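Local coordinates for ectonucleoside triphosphate diphosphohydrolase 4 (Homo sapiens, PDB 6WG5), which is a member of the GDA1/CD39 family, with the actin-like fold of its wider superfamily, at residues R54-C59 and I73-D78; V40-V45 and K123-Y128; N204-E209 and E268-V273; E198-V203 and A213-R218. All coordinates share one frame; numbering follows the deposited sequence. Where two conformers were deposited one is given.

Overall arrangement
Contacts 1 and 2 hold the same mixed sheet. Contact 1 pairs strand 53-61 with 74-75; contact 2 pairs its neighbour 40-48 with 127-131. Both are buried, and their side chains are mostly apolar. The pairing is antiparallel in contact 1 and parallel in contact 2. Contacts 3 and 4 lie elsewhere, about 30 Å or more from the first two between centres. Contact 4 is a partly buried hairpin rich in arginine, with Glu202 and Val215 exposed. Contact 3 is largely buried. It sets the loop of that hairpin against strand 270-279 of another mixed sheet, by side-chain packing. Arg216 of contact 4 bonds to backbone carbonyls of contact 3.

Contact 1: R54-C59 and I73-D78; sequences RVFVYC and IRQMRD
Val57 O accepts a nearly straight hydrogen bond from Met76 N (2.8 Å, 172° at the hydrogen). Two further bonds join Cys59 and Arg74 in both directions, each 2.9 Å between N and O. They make an antiparallel hydrogen-bonded pair. Tyr58 and Gln75 form the adjoining non-hydrogen-bonded pair, with side chains that diverge. Short strand 74-75 thus joins 53-61 in the mixed sheet that also holds 40-48.

The side chains split between the two faces. Val57 and Met76 lie side by side, and Val57 CG1 rests 3.6 Å from Met76 SD. Cys59 SG is on this side too, 3.9 Å from Met76 CA. On the Phe56 and Tyr58 side, Ile73 CG2 meets Tyr58 CB at 3.7 Å. Gln75 CG approaches Tyr58 CE1, and Gln75 OE1 lies at the edge of the Phe56 ring, in its plane.

Further out, helix 479-487 covers the tyrosine side. Thr480 bonds to Tyr58 OH, and Leu481 touches both Tyr58 and Ile73. Tyr42 of strand 40-48 packs on Cys59 and Met76. Backbone bonds fix the register, while sulfur and methyl contacts pack the Val57 side, and aromatic, isoleucine and glutamine contacts the other. The phenol oxygen, buried with its residue, is satisfied from the helix.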
# COMPACT_ATOMS: atom_id res chain seq x y z
N ARG A 54 -9.32 1.19 13.15
CA ARG A 54 -9.74 2.53 12.76
C ARG A 54 -11.04 2.43 11.98
O ARG A 54 -11.30 1.45 11.28
CB ARG A 54 -8.67 3.23 11.90
CG ARG A 54 -7.25 3.01 12.38
CD ARG A 54 -6.63 1.77 11.74
NE ARG A 54 -5.47 1.28 12.49
CZ ARG A 54 -4.70 0.27 12.11
NH1 ARG A 54 -4.96 -0.38 10.98
NH2 ARG A 54 -3.67 -0.10 12.86
N VAL A 55 -11.87 3.47 12.10
CA VAL A 55 -13.15 3.54 11.42
C VAL A 55 -13.17 4.80 10.56
O VAL A 55 -12.69 5.86 10.98
CB VAL A 55 -14.33 3.54 12.41
CG1 VAL A 55 -14.17 4.66 13.44
CG2 VAL A 55 -15.66 3.68 11.68
N PHE A 56 -13.71 4.67 9.35
CA PHE A 56 -13.83 5.79 8.42
C PHE A 56 -15.28 5.88 7.96
O PHE A 56 -15.88 4.87 7.59
CB PHE A 56 -12.92 5.61 7.20
CG PHE A 56 -11.47 5.41 7.54
CD1 PHE A 56 -10.58 6.47 7.45
CD2 PHE A 56 -11.00 4.17 7.93
CE1 PHE A 56 -9.25 6.29 7.76
CE2 PHE A 56 -9.67 3.99 8.24
CZ PHE A 56 -8.79 5.05 8.15
N VAL A 57 -15.84 7.09 7.99
CA VAL A 57 -17.17 7.35 7.45
C VAL A 57 -17.00 8.04 6.11
O VAL A 57 -16.36 9.09 6.01
CB VAL A 57 -18.01 8.20 8.41
CG1 VAL A 57 -19.39 8.46 7.82
CG2 VAL A 57 -18.13 7.52 9.77
N TYR A 58 -17.58 7.44 5.07
CA TYR A 58 -17.58 8.01 3.73
C TYR A 58 -19.00 8.40 3.35
O TYR A 58 -19.97 7.74 3.73
CB TYR A 58 -17.03 7.02 2.71
CG TYR A 58 -15.59 6.62 2.96
CD1 TYR A 58 -14.54 7.37 2.45
CD2 TYR A 58 -15.29 5.49 3.71
CE1 TYR A 58 -13.23 7.01 2.68
CE2 TYR A 58 -13.98 5.13 3.95
CZ TYR A 58 -12.95 5.89 3.43
OH TYR A 58 -11.65 5.53 3.66
N CYS A 59 -19.11 9.49 2.59
CA CYS A 59 -20.39 9.94 2.07
C CYS A 59 -20.26 10.26 0.59
O CYS A 59 -19.15 10.39 0.06
CB CYS A 59 -20.91 11.16 2.84
SG CYS A 59 -19.79 12.58 2.84
N ILE A 73 -17.45 9.38 -3.98
CA ILE A 73 -17.22 9.06 -2.58
C ILE A 73 -16.14 9.96 -2.01
O ILE A 73 -15.10 10.20 -2.64
CB ILE A 73 -16.86 7.57 -2.42
CG1 ILE A 73 -18.04 6.70 -2.87
CG2 ILE A 73 -16.48 7.25 -0.97
CD1 ILE A 73 -17.83 5.21 -2.68
N ARG A 74 -16.38 10.46 -0.80
CA ARG A 74 -15.44 11.31 -0.08
C ARG A 74 -15.52 10.99 1.40
O ARG A 74 -16.52 10.46 1.89
CB ARG A 74 -15.74 12.80 -0.29
CG ARG A 74 -15.94 13.22 -1.73
CD ARG A 74 -16.59 14.58 -1.81
NE ARG A 74 -16.69 15.06 -3.19
CZ ARG A 74 -15.70 15.67 -3.84
NH1 ARG A 74 -14.53 15.87 -3.25
NH2 ARG A 74 -15.88 16.07 -5.10
N GLN A 75 -14.44 11.30 2.12
CA GLN A 75 -14.48 11.21 3.57
C GLN A 75 -15.48 12.21 4.13
O GLN A 75 -15.51 13.37 3.72
CB GLN A 75 -13.10 11.46 4.17
CG GLN A 75 -12.14 10.30 4.07
CD GLN A 75 -10.95 10.45 5.00
OE1 GLN A 75 -11.03 10.08 6.17
NE2 GLN A 75 -9.86 11.01 4.49
N MET A 76 -16.29 11.76 5.08
CA MET A 76 -17.21 12.67 5.74
C MET A 76 -16.43 13.73 6.51
O MET A 76 -15.33 13.49 7.00
CB MET A 76 -18.13 11.90 6.70
CG MET A 76 -19.26 12.74 7.26
SD MET A 76 -20.29 11.85 8.44
CE MET A 76 -21.53 13.10 8.79
N ARG A 77 -17.02 14.92 6.59
CA ARG A 77 -16.39 16.07 7.23
C ARG A 77 -17.27 16.55 8.37
O ARG A 77 -18.45 16.87 8.16
CB ARG A 77 -16.17 17.20 6.22
CG ARG A 77 -15.09 16.90 5.19
CD ARG A 77 -13.70 17.03 5.81
NE ARG A 77 -12.65 16.52 4.93
CZ ARG A 77 -11.35 16.68 5.15
NH1 ARG A 77 -10.93 17.37 6.21
NH2 ARG A 77 -10.47 16.17 4.31
N ASP A 78 -16.71 16.61 9.58
CA ASP A 78 -17.47 17.02 10.75
C ASP A 78 -17.64 18.54 10.75
O ASP A 78 -17.24 19.24 9.82
CB ASP A 78 -16.79 16.54 12.03
CG ASP A 78 -15.41 17.15 12.24
OD1 ASP A 78 -15.04 18.08 11.51
OD2 ASP A 78 -14.70 16.69 13.16

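Contact 2: V40-V45 and K123-Y128; sequences VNYGIV and KETPLY
Ile44 and Leu127 meet through methyl groups that their torsions set in place. Ile44 CG1 is anti to its carbonyl carbon (chi1 -58°), which leaves CG2 anti to the backbone N. In Leu127 chi1 (168°) sets CG anti to the backbone N, and chi2 (66°) then turns CD1 to 3.5 Å from Ile44 CG2. Ile44 CD1 reaches the other way, to 3.7 Å from Thr125 CG2, and these two side chains cross at about a right angle.

The backbones run parallel. Ile44 N donates to Pro126 O at 3.0 Å, and Ile44 O accepts from Tyr128 N at 2.9 Å. Both bonds of Ile44 thus go to residues flanking Leu127, as in regular parallel pairing. Before strand 127-131 begins, two waters bridge the chains. One gives hydrogen bonds to Tyr42 O and Glu124 O. Another accepts from Tyr42 N and donates to Thr125 OG1 at 3.2 Å. That hydroxyl also bonds to Lys121 O.

The pair lies inside the mixed sheet, with strand 53-61 on the far side of 40-48. Helix 107-116 covers the Ile44 and Leu127 face, through Ala113 and Leu110. Helix 479-487 covers the other, where Ile484 touches both Val45 and Tyr128.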
# COMPACT_ATOMS: atom_id res chain seq x y z
N VAL A 40 -27.61 12.93 0.47
CA VAL A 40 -26.30 12.39 0.79
C VAL A 40 -26.48 11.01 1.41
O VAL A 40 -27.35 10.82 2.26
CB VAL A 40 -25.52 13.33 1.73
CG1 VAL A 40 -24.18 12.70 2.13
CG2 VAL A 40 -25.29 14.68 1.08
N ASN A 41 -25.65 10.06 0.99
CA ASN A 41 -25.65 8.72 1.54
C ASN A 41 -24.29 8.45 2.18
O ASN A 41 -23.30 9.12 1.88
CB ASN A 41 -25.95 7.68 0.45
CG ASN A 41 -27.21 7.99 -0.31
OD1 ASN A 41 -27.17 8.34 -1.49
ND2 ASN A 41 -28.36 7.89 0.36
N TYR A 42 -24.26 7.46 3.07
CA TYR A 42 -23.10 7.24 3.92
C TYR A 42 -22.68 5.77 3.88
O TYR A 42 -23.47 4.88 3.58
CB TYR A 42 -23.39 7.66 5.37
CG TYR A 42 -23.87 9.09 5.49
CD1 TYR A 42 -25.20 9.42 5.24
CD2 TYR A 42 -23.00 10.11 5.84
CE1 TYR A 42 -25.64 10.72 5.35
CE2 TYR A 42 -23.43 11.42 5.95
CZ TYR A 42 -24.76 11.72 5.70
OH TYR A 42 -25.20 13.02 5.80
N GLY A 43 -21.41 5.55 4.19
CA GLY A 43 -20.87 4.20 4.30
C GLY A 43 -19.75 4.20 5.31
O GLY A 43 -19.05 5.20 5.49
N ILE A 44 -19.59 3.07 5.99
CA ILE A 44 -18.66 2.96 7.11
C ILE A 44 -17.75 1.76 6.88
O ILE A 44 -18.22 0.67 6.56
CB ILE A 44 -19.40 2.82 8.46
CG1 ILE A 44 -20.32 4.02 8.68
CG2 ILE A 44 -18.41 2.72 9.61
CD1 ILE A 44 -21.51 3.72 9.56
N VAL A 45 -16.44 1.96 7.06
CA VAL A 45 -15.44 0.91 6.92
C VAL A 45 -14.58 0.91 8.17
O VAL A 45 -14.14 1.98 8.63
CB VAL A 45 -14.57 1.12 5.67
CG1 VAL A 45 -13.61 -0.06 5.50
CG2 VAL A 45 -15.44 1.29 4.43
N LYS A 123 -30.28 2.92 8.74
CA LYS A 123 -30.85 1.73 8.11
C LYS A 123 -30.34 1.54 6.69
O LYS A 123 -30.26 0.40 6.22
CB LYS A 123 -32.38 1.82 8.12
CG LYS A 123 -32.94 3.02 7.37
CD LYS A 123 -34.47 3.01 7.35
CE LYS A 123 -35.06 3.53 8.65
NZ LYS A 123 -35.46 4.96 8.54
N GLU A 124 -29.98 2.62 6.01
CA GLU A 124 -29.51 2.57 4.63
C GLU A 124 -28.00 2.69 4.52
O GLU A 124 -27.47 2.77 3.41
CB GLU A 124 -30.18 3.67 3.81
CG GLU A 124 -31.60 3.33 3.39
CD GLU A 124 -32.31 4.51 2.75
OE1 GLU A 124 -31.67 5.57 2.59
OE2 GLU A 124 -33.51 4.38 2.42
N THR A 125 -27.28 2.70 5.65
CA THR A 125 -25.84 2.89 5.64
C THR A 125 -25.15 1.55 5.85
O THR A 125 -25.36 0.93 6.91
CB THR A 125 -25.43 3.87 6.73
OG1 THR A 125 -25.99 5.16 6.44
CG2 THR A 125 -23.91 3.99 6.82
N PRO A 126 -24.33 1.07 4.92
CA PRO A 126 -23.62 -0.19 5.15
C PRO A 126 -22.42 -0.03 6.07
O PRO A 126 -21.77 1.01 6.11
CB PRO A 126 -23.17 -0.60 3.74
CG PRO A 126 -23.01 0.70 3.02
CD PRO A 126 -24.09 1.60 3.56
N LEU A 127 -22.15 -1.09 6.82
CA LEU A 127 -20.98 -1.18 7.69
C LEU A 127 -20.12 -2.34 7.23
O LEU A 127 -20.62 -3.47 7.09
CB LEU A 127 -21.40 -1.36 9.15
CG LEU A 127 -20.30 -1.75 10.15
CD1 LEU A 127 -19.27 -0.64 10.31
CD2 LEU A 127 -20.92 -2.11 11.49
N TYR A 128 -18.84 -2.08 6.98
CA TYR A 128 -17.89 -3.10 6.58
C TYR A 128 -16.75 -3.14 7.58
O TYR A 128 -16.14 -2.10 7.88
CB TYR A 128 -17.35 -2.83 5.17
CG TYR A 128 -18.42 -2.84 4.10
CD1 TYR A 128 -18.97 -4.03 3.64
CD2 TYR A 128 -18.88 -1.65 3.54
CE1 TYR A 128 -19.94 -4.04 2.66
CE2 TYR A 128 -19.86 -1.65 2.56
CZ TYR A 128 -20.39 -2.85 2.13
OH TYR A 128 -21.36 -2.86 1.15
O HOH W 1 -25.61 4.20 1.76
O HOH W 2 -26.85 6.51 3.70

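Contact 3: N204-E209 and E268-V273; sequences NIPGSE and EHVYRV
Ile205 and Pro206 pack against Val270 and Arg272. Residues 204-209 belong to the loop of the beta hairpin made by strands 200-203 and 214-217. Residues 270-273 begin strand 270-279, which lies in a mixed six-stranded sheet. The contact therefore lays a hairpin loop on the side chains of a sheet strand.

Val270 and Arg272 alternate with Tyr271 and both point toward the loop, while Tyr271 points away. Val270 CG1 is anti to its backbone N (chi1 174°), and that methyl does the touching. It lies 3.9 Å from Ile205 CG2, where the two side chains cross at a slant. It also lies 4.1 Å from Pro206 CD. Pro206 and Val270 slide past each other in opposite directions. Arg272 was deposited in two conformers, and its contacts are described for one of them. Pro206 slides past it in the same manner, and Pro206 CG comes to the edge of the guanidinium, near the plane. Ile205 CD1 ends 4.0 Å from Val270 O.

The polar groups find partners around the contact. Val270 O and Glu268 O both accept from Arg216, on the second hairpin strand. Tyr271 makes a cation-pi contact with the same arginine, on the other side of its strand from the loop. Asn204 OD1 takes a bond from Thr239 N. Pro206 also touches Glu257 on strand 255-259, next to 270-279.

In the same conformer Arg272 NH2 bonds to Lys238 O. NH1 is 2.8 Å from Asn204 O, but the angle there is too poor for a hydrogen bond.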
# COMPACT_ATOMS: atom_id res chain seq x y z
N ASN A 204 -6.56 -4.95 -23.11
CA ASN A 204 -7.19 -6.19 -23.55
C ASN A 204 -7.98 -6.74 -22.38
O ASN A 204 -7.40 -7.21 -21.39
CB ASN A 204 -6.15 -7.20 -24.04
CG ASN A 204 -5.30 -6.67 -25.17
OD1 ASN A 204 -4.08 -6.63 -25.08
ND2 ASN A 204 -5.95 -6.25 -26.25
N ILE A 205 -9.30 -6.68 -22.48
CA ILE A 205 -10.16 -7.16 -21.39
C ILE A 205 -9.98 -8.68 -21.26
O ILE A 205 -10.01 -9.38 -22.29
CB ILE A 205 -11.62 -6.79 -21.65
CG1 ILE A 205 -11.75 -5.28 -21.88
CG2 ILE A 205 -12.49 -7.23 -20.49
CD1 ILE A 205 -11.24 -4.42 -20.73
N PRO A 206 -9.80 -9.21 -20.06
CA PRO A 206 -9.61 -10.66 -19.92
C PRO A 206 -10.71 -11.46 -20.59
O PRO A 206 -11.90 -11.24 -20.35
CB PRO A 206 -9.61 -10.87 -18.40
CG PRO A 206 -9.17 -9.57 -17.84
CD PRO A 206 -9.71 -8.52 -18.76
N GLY A 207 -10.31 -12.40 -21.45
CA GLY A 207 -11.26 -13.25 -22.14
C GLY A 207 -11.97 -12.57 -23.30
O GLY A 207 -13.17 -12.77 -23.48
N SER A 208 -11.24 -11.79 -24.09
CA SER A 208 -11.83 -11.08 -25.22
C SER A 208 -10.77 -10.91 -26.30
O SER A 208 -9.58 -10.83 -26.01
CB SER A 208 -12.40 -9.73 -24.78
OG SER A 208 -13.35 -9.89 -23.74
N GLU A 209 -11.23 -10.84 -27.54
CA GLU A 209 -10.32 -10.82 -28.68
C GLU A 209 -9.37 -9.63 -28.60
O GLU A 209 -9.61 -8.64 -27.90
CB GLU A 209 -11.11 -10.76 -29.99
CG GLU A 209 -11.95 -12.00 -30.26
CD GLU A 209 -12.63 -11.96 -31.62
OE1 GLU A 209 -13.08 -10.86 -32.03
OE2 GLU A 209 -12.72 -13.01 -32.28
N GLU A 268 -15.70 -1.05 -19.56
CA GLU A 268 -14.90 0.16 -19.41
C GLU A 268 -14.13 0.16 -18.09
O GLU A 268 -13.00 0.66 -18.04
CB GLU A 268 -15.79 1.40 -19.50
CG GLU A 268 -16.52 1.54 -20.83
CD GLU A 268 -17.85 0.80 -20.85
OE1 GLU A 268 -18.74 1.14 -20.05
OE2 GLU A 268 -18.00 -0.13 -21.67
N HIS A 269 -14.71 -0.40 -17.03
CA HIS A 269 -14.10 -0.40 -15.71
C HIS A 269 -13.62 -1.78 -15.28
O HIS A 269 -13.50 -2.04 -14.08
CB HIS A 269 -15.08 0.16 -14.67
CG HIS A 269 -15.35 1.62 -14.81
ND1 HIS A 269 -14.35 2.57 -14.76
CD2 HIS A 269 -16.50 2.30 -14.99
CE1 HIS A 269 -14.87 3.77 -14.91
NE2 HIS A 269 -16.18 3.64 -15.04
N VAL A 270 -13.35 -2.68 -16.23
CA VAL A 270 -12.76 -3.97 -15.93
C VAL A 270 -11.24 -3.82 -15.93
O VAL A 270 -10.66 -3.34 -16.92
CB VAL A 270 -13.21 -5.04 -16.94
CG1 VAL A 270 -12.46 -6.35 -16.71
CG2 VAL A 270 -14.71 -5.27 -16.83
N TYR A 271 -10.60 -4.22 -14.84
CA TYR A 271 -9.16 -4.06 -14.67
C TYR A 271 -8.52 -5.37 -14.25
O TYR A 271 -9.11 -6.16 -13.51
CB TYR A 271 -8.84 -2.99 -13.62
CG TYR A 271 -9.22 -1.59 -14.03
CD1 TYR A 271 -8.33 -0.80 -14.74
CD2 TYR A 271 -10.46 -1.06 -13.72
CE1 TYR A 271 -8.67 0.48 -15.13
CE2 TYR A 271 -10.81 0.22 -14.10
CZ TYR A 271 -9.91 0.98 -14.81
OH TYR A 271 -10.24 2.26 -15.20
N ARG A 272 -7.31 -5.60 -14.76
CA ARG A 272 -6.45 -6.69 -14.31
C ARG A 272 -5.29 -6.07 -13.54
O ARG A 272 -4.48 -5.33 -14.13
CB ARG A 272 -5.94 -7.51 -15.49
CG ARG A 272 -5.17 -8.76 -15.09
CD ARG A 272 -4.54 -9.46 -16.29
NE ARG A 272 -5.34 -9.31 -17.51
CZ ARG A 272 -4.92 -8.78 -18.65
NH1 ARG A 272 -5.75 -8.70 -19.69
NH2 ARG A 272 -3.68 -8.33 -18.78
N VAL A 273 -5.20 -6.35 -12.24
CA VAL A 273 -4.20 -5.75 -11.37
C VAL A 273 -3.34 -6.85 -10.77
O VAL A 273 -3.86 -7.83 -10.22
CB VAL A 273 -4.85 -4.90 -10.26
CG1 VAL A 273 -3.78 -4.26 -9.39
CG2 VAL A 273 -5.76 -3.85 -10.87

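Contact 4: E198-V203 and A213-R218; sequences EAVVEV and AIVRKR
Arg218 leans on Val201 and Ala199 along its whole length. CB lies 3.6 Å from Val201 CG1, and CG is 3.5 Å from the same methyl. CD is still near it, at 3.9 Å. The chain then bends at chi3 (68°), which turns NE toward Ala199. Ala199 CB sits over the centre of one guanidinium face, 3.5 Å above its plane. At the tip NH1 bonds to Asn378 OD1, and NH2 forms a salt bridge with Glu380.

Arg216 differs: its chain is extended from CG to NE, and Val203 CB lies over one guanidinium face, 4.0 Å above the plane and offset toward the rim. NE is 3.6 Å from Val203 CG2. Beneath these side chains runs the antiparallel pairing of a beta hairpin. Val201 with Arg216 and Val203 with Ile214 are its hydrogen-bonded pairs, and Arg218 N to Ala199 O adds a bond past the first of them. On the opposite face Val200 CB meets Val215 CG1 at 3.8 Å.

The hairpin is a two-stranded sheet of its own. Arg216 reaches from it toward strand 270-279. Its NH1 forms a salt bridge with Glu235, at the end of strand 229-235, the neighbour of 270-279.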
# COMPACT_ATOMS: atom_id res chain seq x y z
N GLU A 198 -4.37 13.80 -19.68
CA GLU A 198 -3.81 12.59 -19.10
C GLU A 198 -3.39 11.61 -20.19
O GLU A 198 -3.76 11.73 -21.37
CB GLU A 198 -4.82 11.93 -18.16
CG GLU A 198 -5.13 12.74 -16.90
CD GLU A 198 -4.16 12.45 -15.77
OE1 GLU A 198 -4.54 12.66 -14.60
OE2 GLU A 198 -3.02 12.01 -16.05
N ALA A 199 -2.61 10.61 -19.79
CA ALA A 199 -2.14 9.56 -20.67
C ALA A 199 -3.17 8.44 -20.79
O ALA A 199 -4.00 8.23 -19.89
CB ALA A 199 -0.82 8.99 -20.16
N VAL A 200 -3.11 7.71 -21.90
CA VAL A 200 -4.05 6.64 -22.19
C VAL A 200 -3.27 5.37 -22.53
O VAL A 200 -2.10 5.41 -22.91
CB VAL A 200 -5.00 7.00 -23.35
CG1 VAL A 200 -5.94 8.11 -22.92
CG2 VAL A 200 -4.21 7.40 -24.58
N VAL A 201 -3.95 4.23 -22.37
CA VAL A 201 -3.37 2.92 -22.65
C VAL A 201 -4.36 2.10 -23.46
O VAL A 201 -5.57 2.34 -23.45
CB VAL A 201 -3.00 2.16 -21.35
CG1 VAL A 201 -1.79 2.79 -20.69
CG2 VAL A 201 -4.18 2.13 -20.40
N GLU A 202 -3.82 1.11 -24.16
CA GLU A 202 -4.63 0.12 -24.85
C GLU A 202 -4.79 -1.09 -23.94
O GLU A 202 -3.81 -1.63 -23.43
CB GLU A 202 -3.97 -0.28 -26.17
CG GLU A 202 -4.79 -1.21 -27.04
CD GLU A 202 -4.08 -1.59 -28.32
OE1 GLU A 202 -2.94 -1.10 -28.54
OE2 GLU A 202 -4.64 -2.37 -29.12
N VAL A 203 -6.04 -1.51 -23.73
CA VAL A 203 -6.37 -2.56 -22.77
C VAL A 203 -6.98 -3.74 -23.50
O VAL A 203 -7.80 -3.57 -24.40
CB VAL A 203 -7.34 -2.04 -21.69
CG1 VAL A 203 -7.67 -3.13 -20.69
CG2 VAL A 203 -6.75 -0.83 -20.98
N ALA A 213 -9.88 -4.46 -28.16
CA ALA A 213 -9.14 -3.64 -27.22
C ALA A 213 -9.77 -2.26 -27.11
O ALA A 213 -10.26 -1.69 -28.09
CB ALA A 213 -7.68 -3.51 -27.67
N ILE A 214 -9.74 -1.71 -25.90
CA ILE A 214 -10.28 -0.38 -25.63
C ILE A 214 -9.13 0.55 -25.27
O ILE A 214 -8.00 0.13 -25.04
CB ILE A 214 -11.34 -0.40 -24.51
CG1 ILE A 214 -10.74 -0.93 -23.21
CG2 ILE A 214 -12.53 -1.26 -24.94
CD1 ILE A 214 -11.65 -0.76 -22.01
N VAL A 215 -9.44 1.85 -25.23
CA VAL A 215 -8.48 2.88 -24.87
C VAL A 215 -9.09 3.71 -23.75
O VAL A 215 -10.19 4.25 -23.90
CB VAL A 215 -8.12 3.78 -26.07
CG1 VAL A 215 -7.14 4.87 -25.67
CG2 VAL A 215 -7.54 2.93 -27.20
N ARG A 216 -8.38 3.79 -22.62
CA ARG A 216 -8.86 4.54 -21.46
C ARG A 216 -7.66 5.13 -20.73
O ARG A 216 -6.50 4.88 -21.09
CB ARG A 216 -9.69 3.65 -20.53
CG ARG A 216 -8.92 2.47 -19.99
CD ARG A 216 -9.79 1.58 -19.10
NE ARG A 216 -9.00 0.48 -18.55
CZ ARG A 216 -9.51 -0.67 -18.11
NH1 ARG A 216 -8.70 -1.60 -17.63
NH2 ARG A 216 -10.82 -0.89 -18.16
N LYS A 217 -7.94 5.91 -19.69
CA LYS A 217 -6.89 6.55 -18.91
C LYS A 217 -5.91 5.51 -18.36
O LYS A 217 -6.32 4.48 -17.82
CB LYS A 217 -7.48 7.34 -17.75
CG LYS A 217 -8.03 8.70 -18.10
CD LYS A 217 -8.37 9.46 -16.83
CE LYS A 217 -9.01 10.81 -17.12
NZ LYS A 217 -9.35 11.52 -15.86
N ARG A 218 -4.62 5.80 -18.50
CA ARG A 218 -3.60 5.01 -17.84
C ARG A 218 -3.73 5.14 -16.32
O ARG A 218 -4.06 6.21 -15.81
CB ARG A 218 -2.22 5.47 -18.28
CG ARG A 218 -1.07 4.63 -17.77
CD ARG A 218 0.25 5.16 -18.29
NE ARG A 218 0.57 6.47 -17.73
CZ ARG A 218 1.56 7.25 -18.15
NH1 ARG A 218 2.34 6.86 -19.16
NH2 ARG A 218 1.78 8.42 -17.58
O HOH W 3 -6.83 11.92 -14.01